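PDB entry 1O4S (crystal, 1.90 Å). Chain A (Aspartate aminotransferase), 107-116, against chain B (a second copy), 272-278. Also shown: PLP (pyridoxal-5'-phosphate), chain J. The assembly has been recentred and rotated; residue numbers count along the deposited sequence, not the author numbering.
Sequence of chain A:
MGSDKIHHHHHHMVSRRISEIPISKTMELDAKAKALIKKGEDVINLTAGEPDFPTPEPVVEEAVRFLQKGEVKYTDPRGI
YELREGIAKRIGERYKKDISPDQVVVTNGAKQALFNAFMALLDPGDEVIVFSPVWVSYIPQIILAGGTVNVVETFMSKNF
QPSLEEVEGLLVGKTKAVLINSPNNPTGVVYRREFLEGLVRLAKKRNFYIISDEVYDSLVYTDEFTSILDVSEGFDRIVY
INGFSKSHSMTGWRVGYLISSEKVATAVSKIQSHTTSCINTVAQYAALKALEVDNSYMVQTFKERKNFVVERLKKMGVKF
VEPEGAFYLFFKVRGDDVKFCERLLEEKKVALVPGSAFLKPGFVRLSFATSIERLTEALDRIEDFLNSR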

ATOM      1  N   THR A 107       1.751   5.067  -6.596  1.00 30.46           N
ATOM      2  CA  THR A 107       1.846   4.257  -5.380  1.00 31.55           C
ATOM      3  C   THR A 107       1.446   5.052  -4.123  1.00 30.80           C
ATOM      4  O   THR A 107       1.399   6.259  -4.161  1.00 30.60           O
ATOM      5  CB  THR A 107       3.373   3.802  -5.161  1.00 32.31           C
ATOM      6  OG1 THR A 107       4.230   4.957  -4.938  1.00 34.66           O
ATOM      7  CG2 THR A 107       3.979   3.024  -6.348  1.00 33.28           C
ATOM      8  N   ASN A 108       1.241   4.362  -3.010  1.00 30.92           N
ATOM      9  CA  ASN A 108       0.842   4.986  -1.720  1.00 30.67           C
ATOM     10  C   ASN A 108       2.073   5.589  -1.058  1.00 31.05           C
ATOM     11  O   ASN A 108       2.753   4.965  -0.226  1.00 31.28           O
ATOM     12  CB  ASN A 108       0.168   3.988  -0.792  1.00 30.10           C
ATOM     13  CG  ASN A 108      -1.197   3.590  -1.242  1.00 29.72           C
ATOM     14  OD1 ASN A 108      -2.126   4.396  -1.177  1.00 29.40           O
ATOM     15  ND2 ASN A 108      -1.360   2.311  -1.667  1.00 26.52           N
ATOM     16  N   GLY A 109       2.336   6.827  -1.462  1.00 31.61           N
ATOM     17  CA  GLY A 109       3.530   7.557  -1.105  1.00 31.60           C
ATOM     18  C   GLY A 109       4.735   7.030  -1.878  1.00 31.52           C
ATOM     19  O   GLY A 109       4.685   5.971  -2.549  1.00 31.87           O
ATOM     20  N   ALA A 110       5.808   7.801  -1.790  1.00 31.18           N
ATOM     21  CA  ALA A 110       7.124   7.350  -2.160  1.00 31.51           C
ATOM     22  C   ALA A 110       7.520   6.128  -1.336  1.00 31.99           C
ATOM     23  O   ALA A 110       8.230   5.262  -1.830  1.00 32.42           O
ATOM     24  CB  ALA A 110       8.138   8.476  -2.038  1.00 31.58           C
ATOM     25  N   LYS A 111       7.022   6.020  -0.107  1.00 32.10           N
ATOM     26  CA  LYS A 111       7.306   4.836   0.712  1.00 32.11           C
ATOM     27  C   LYS A 111       6.936   3.533   0.002  1.00 31.37           C
ATOM     28  O   LYS A 111       7.727   2.599  -0.013  1.00 30.33           O
ATOM     29  CB  LYS A 111       6.632   4.919   2.069  1.00 33.27           C
ATOM     30  CG  LYS A 111       7.202   3.929   3.047  1.00 36.40           C
ATOM     31  CD  LYS A 111       6.617   3.983   4.431  1.00 40.45           C
ATOM     32  CE  LYS A 111       7.547   4.606   5.442  1.00 40.92           C
ATOM     33  NZ  LYS A 111       7.087   4.360   6.801  1.00 42.06           N
ATOM     34  N   GLN A 112       5.749   3.457  -0.597  1.00 30.52           N
ATOM     35  CA  GLN A 112       5.376   2.234  -1.274  1.00 29.70           C
ATOM     36  C   GLN A 112       6.128   2.020  -2.594  1.00 29.49           C
ATOM     37  O   GLN A 112       6.366   0.881  -2.991  1.00 30.51           O
ATOM     38  CB  GLN A 112       3.870   2.121  -1.476  1.00 29.66           C
ATOM     39  CG  GLN A 112       3.463   0.775  -2.067  1.00 29.84           C
ATOM     40  CD  GLN A 112       1.968   0.636  -2.383  1.00 30.25           C
ATOM     41  OE1 GLN A 112       1.294   1.620  -2.697  1.00 29.09           O
ATOM     42  NE2 GLN A 112       1.475  -0.603  -2.343  1.00 26.45           N
ATOM     43  N   ALA A 113       6.446   3.080  -3.303  1.00 29.62           N
ATOM     44  CA  ALA A 113       7.259   2.972  -4.506  1.00 29.12           C
ATOM     45  C   ALA A 113       8.587   2.290  -4.153  1.00 30.25           C
ATOM     46  O   ALA A 113       9.013   1.409  -4.860  1.00 30.09           O
ATOM     47  CB  ALA A 113       7.513   4.338  -5.070  1.00 29.80           C
ATOM     48  N   LEU A 114       9.217   2.700  -3.043  1.00 29.34           N
ATOM     49  CA  LEU A 114      10.457   2.099  -2.582  1.00 30.38           C
ATOM     50  C   LEU A 114      10.272   0.606  -2.258  1.00 29.28           C
ATOM     51  O   LEU A 114      11.047  -0.233  -2.744  1.00 29.05           O
ATOM     52  CB  LEU A 114      10.983   2.872  -1.346  1.00 31.38           C
ATOM     53  CG  LEU A 114      11.508   4.281  -1.611  1.00 34.85           C
ATOM     54  CD1 LEU A 114      11.430   5.316  -0.411  1.00 36.17           C
ATOM     55  CD2 LEU A 114      12.950   4.136  -2.088  1.00 37.82           C
ATOM     56  N   PHE A 115       9.252   0.270  -1.458  1.00 27.99           N
ATOM     57  CA  PHE A 115       8.973  -1.098  -1.100  1.00 27.72           C
ATOM     58  C   PHE A 115       8.772  -1.943  -2.354  1.00 28.48           C
ATOM     59  O   PHE A 115       9.358  -3.036  -2.459  1.00 28.52           O
ATOM     60  CB  PHE A 115       7.769  -1.204  -0.151  1.00 27.33           C
ATOM     61  CG  PHE A 115       7.455  -2.588   0.247  1.00 28.58           C
ATOM     62  CD1 PHE A 115       6.244  -3.168  -0.107  1.00 28.05           C
ATOM     63  CD2 PHE A 115       8.366  -3.333   0.976  1.00 27.88           C
ATOM     64  CE1 PHE A 115       5.978  -4.462   0.233  1.00 30.47           C
ATOM     65  CE2 PHE A 115       8.102  -4.615   1.338  1.00 27.35           C
ATOM     66  CZ  PHE A 115       6.911  -5.190   0.971  1.00 28.36           C
ATOM     67  N   ASN A 116       7.983  -1.426  -3.301  1.00 28.44           N
ATOM     68  CA  ASN A 116       7.674  -2.132  -4.528  1.00 28.89           C
ATOM     69  C   ASN A 116       8.924  -2.384  -5.375  1.00 28.99           C
ATOM     70  O   ASN A 116       9.044  -3.454  -5.935  1.00 27.41           O
ATOM     71  CB  ASN A 116       6.682  -1.390  -5.387  1.00 29.95           C
ATOM     72  CG  ASN A 116       5.278  -1.425  -4.843  1.00 30.65           C
ATOM     73  OD1 ASN A 116       4.957  -2.180  -3.951  1.00 30.61           O
ATOM     74  ND2 ASN A 116       4.445  -0.590  -5.398  1.00 31.38           N
TER
ATOM     75  N   GLN B 272       2.644  -2.552   7.847  1.00 30.53           N
ATOM     76  CA  GLN B 272       1.866  -1.424   7.330  1.00 31.04           C
ATOM     77  C   GLN B 272       2.724  -0.196   7.357  1.00 30.34           C
ATOM     78  O   GLN B 272       2.816   0.543   6.385  1.00 30.25           O
ATOM     79  CB  GLN B 272       0.586  -1.204   8.173  1.00 31.58           C
ATOM     80  CG  GLN B 272      -0.367  -0.088   7.666  1.00 31.61           C
ATOM     81  CD  GLN B 272      -1.076  -0.430   6.381  1.00 31.60           C
ATOM     82  OE1 GLN B 272      -1.324  -1.583   6.100  1.00 33.22           O
ATOM     83  NE2 GLN B 272      -1.448   0.581   5.627  1.00 29.07           N
ATOM     84  N   SER B 273       3.413  -0.029   8.478  1.00 29.70           N
ATOM     85  CA  SER B 273       4.178   1.162   8.729  1.00 30.60           C
ATOM     86  C   SER B 273       5.351   1.329   7.737  1.00 31.18           C
ATOM     87  O   SER B 273       5.619   2.446   7.255  1.00 31.49           O
ATOM     88  CB  SER B 273       4.705   1.131  10.166  1.00 30.30           C
ATOM     89  OG  SER B 273       5.550   2.212  10.388  1.00 32.98           O
ATOM     90  N   HIS B 274       6.061   0.237   7.448  1.00 30.48           N
ATOM     91  CA  HIS B 274       7.250   0.339   6.632  1.00 30.16           C
ATOM     92  C   HIS B 274       6.964   0.257   5.137  1.00 29.87           C
ATOM     93  O   HIS B 274       7.824   0.635   4.343  1.00 29.45           O
ATOM     94  CB  HIS B 274       8.258  -0.725   7.045  1.00 31.02           C
ATOM     95  CG  HIS B 274       8.753  -0.550   8.442  1.00 30.71           C
ATOM     96  ND1 HIS B 274       9.392   0.600   8.852  1.00 31.56           N
ATOM     97  CD2 HIS B 274       8.687  -1.359   9.525  1.00 31.32           C
ATOM     98  CE1 HIS B 274       9.698   0.496  10.133  1.00 32.38           C
ATOM     99  NE2 HIS B 274       9.263  -0.676  10.568  1.00 33.34           N
ATOM    100  N   THR B 275       5.782  -0.236   4.768  1.00 29.81           N
ATOM    101  CA  THR B 275       5.455  -0.457   3.362  1.00 29.64           C
ATOM    102  C   THR B 275       4.750   0.741   2.718  1.00 29.51           C
ATOM    103  O   THR B 275       5.230   1.253   1.728  1.00 30.91           O
ATOM    104  CB  THR B 275       4.644  -1.753   3.130  1.00 29.51           C
ATOM    105  OG1 THR B 275       3.468  -1.776   3.945  1.00 30.48           O
ATOM    106  CG2 THR B 275       5.475  -3.007   3.515  1.00 30.16           C
ATOM    107  N   THR B 276       3.607   1.143   3.262  1.00 29.43           N
ATOM    108  CA  THR B 276       2.824   2.278   2.781  1.00 29.34           C
ATOM    109  C   THR B 276       2.674   3.366   3.823  1.00 29.14           C
ATOM    110  O   THR B 276       2.194   4.451   3.506  1.00 28.32           O
ATOM    111  CB  THR B 276       1.372   1.861   2.400  1.00 28.46           C
ATOM    112  OG1 THR B 276       0.714   1.257   3.534  1.00 27.23           O
ATOM    113  CG2 THR B 276       1.362   0.835   1.345  1.00 27.82           C
ATOM    114  N   SER B 277       3.042   3.051   5.058  1.00 29.82           N
ATOM    115  CA  SER B 277       2.657   3.831   6.213  1.00 30.75           C
ATOM    116  C   SER B 277       1.121   3.893   6.339  1.00 30.24           C
ATOM    117  O   SER B 277       0.390   3.042   5.784  1.00 30.22           O
ATOM    118  CB  SER B 277       3.243   5.229   6.138  1.00 31.87           C
ATOM    119  OG  SER B 277       3.387   5.686   7.455  1.00 35.02           O
ATOM    120  N   CYS B 278       0.638   4.888   7.060  1.00 29.72           N
ATOM    121  CA  CYS B 278      -0.773   5.146   7.222  1.00 30.16           C
ATOM    122  C   CYS B 278      -1.490   5.284   5.876  1.00 29.11           C
ATOM    123  O   CYS B 278      -0.915   5.667   4.865  1.00 28.35           O
ATOM    124  CB  CYS B 278      -0.976   6.431   8.044  1.00 31.27           C
ATOM    125  SG  CYS B 278      -0.167   7.909   7.373  1.00 38.22           S
TER
HETATM  126  N1  PLP J1234      12.025   9.229   1.514  1.00 37.86           N
HETATM  127  C2  PLP J1234      12.444  10.016   2.579  1.00 38.84           C
HETATM  128  C2A PLP J1234      13.939   9.956   2.883  1.00 35.14           C
HETATM  129  C3  PLP J1234      11.506  10.810   3.302  1.00 38.80           C
HETATM  130  O3  PLP J1234      11.887  11.486   4.254  1.00 37.54           O
HETATM  131  C4  PLP J1234      10.124  10.841   2.926  1.00 41.68           C
HETATM  132  C4A PLP J1234       9.031  11.660   3.641  1.00 46.26           C
HETATM  133  C5  PLP J1234       9.772  10.017   1.848  1.00 44.68           C
HETATM  134  C6  PLP J1234      10.723   9.241   1.141  1.00 41.17           C
HETATM  135  C5A PLP J1234       8.373   9.969   1.305  1.00 45.16           C
HETATM  136  O4P PLP J1234       7.269   9.623   2.099  1.00 36.56           O
HETATM  137  P   PLP J1234       5.835   9.482   1.436  1.00 32.67           P
HETATM  138  O1P PLP J1234       5.074  10.275   2.425  1.00 31.42           O
HETATM  139  O2P PLP J1234       5.886   9.912   0.048  1.00 33.03           O
HETATM  140  O3P PLP J1234       5.628   8.017   1.541  1.00 31.85           O

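The first turns of a helix in chain A, running through Lys111(A), Gln112(A) and Phe115(A), pack against the end of a helix in chain B, and together the two stretches bury 387 Å². The nearest CA atoms across the two stretches are those of Gln112(A) and Thr276(B), 4.8 Å apart.

One hydrogen bond crosses between them. Lys111(A) points its CA-to-CB bond toward chain B and extends with chi1 and chi2 both t; chi3, at -106°, lies between wells and turns the chain before chi4 returns to t. This path brings Lys111(A) NZ to within 2.5 Å of Ser273(B) O, a very short hydrogen bond to a carbonyl near the helix end. The aliphatic part is used as well: Lys111(A) CD lies 3.6 Å from His274(B) O and 3.7 Å from Ser277(B) N, so the methylenes pack along the backbone where the helix finishes. Ser277(B), with phi of 59°, is the first residue to leave helical geometry. A long side chain with a charged tip suits this site, since it covers main chain along its length and still reaches a carbonyl. Lys111(A) N donates to PLP O3P at 2.9 Å, tying this turn of the helix to the cofactor phosphate.

Phe115(A) makes the main apolar contact. Its chi1 of 180° (t) and chi2 of -116° present a ring face to Thr275(B), whose CG2 sits 3.5 Å from the centroid of the Phe115(A) ring and only 6° off the normal, a CH-pi contact. Thr275(B), chi1 p, places its methyl over the ring while OG1 is hydrogen-bonded to a neighbouring part of its chain. Threonine thus offers a methyl to the aromatic face without leaving its hydroxyl unsatisfied. Its carbonyl also meets the chain A helix, with Thr275(B) O 3.2 Å from Gln112(A) CA in a CA-H...O contact.

The CA-to-CB bond of Gln112(A) points sideways to chain B, and the side chain is extended (chi1 and chi2 t), which carries the amide back to Asn108(A): OE1 of Gln112(A) accepts from Asn108(A) N at 2.8 Å and from Asn108(A) ND2 at 2.9 Å. Asn108(A), with chi1 m, turns its own amide to meet it. The methyl of Thr276(B) packs against this pair, with Thr276(B) CG2 3.8 Å from the amide carbon Gln112(A) CD and 4.0 Å from Asn108(A) CB. With chi1 p, Thr276(B) directs OG1 to Ser277(B) O at 2.9 Å, leaving its methyl for the interface.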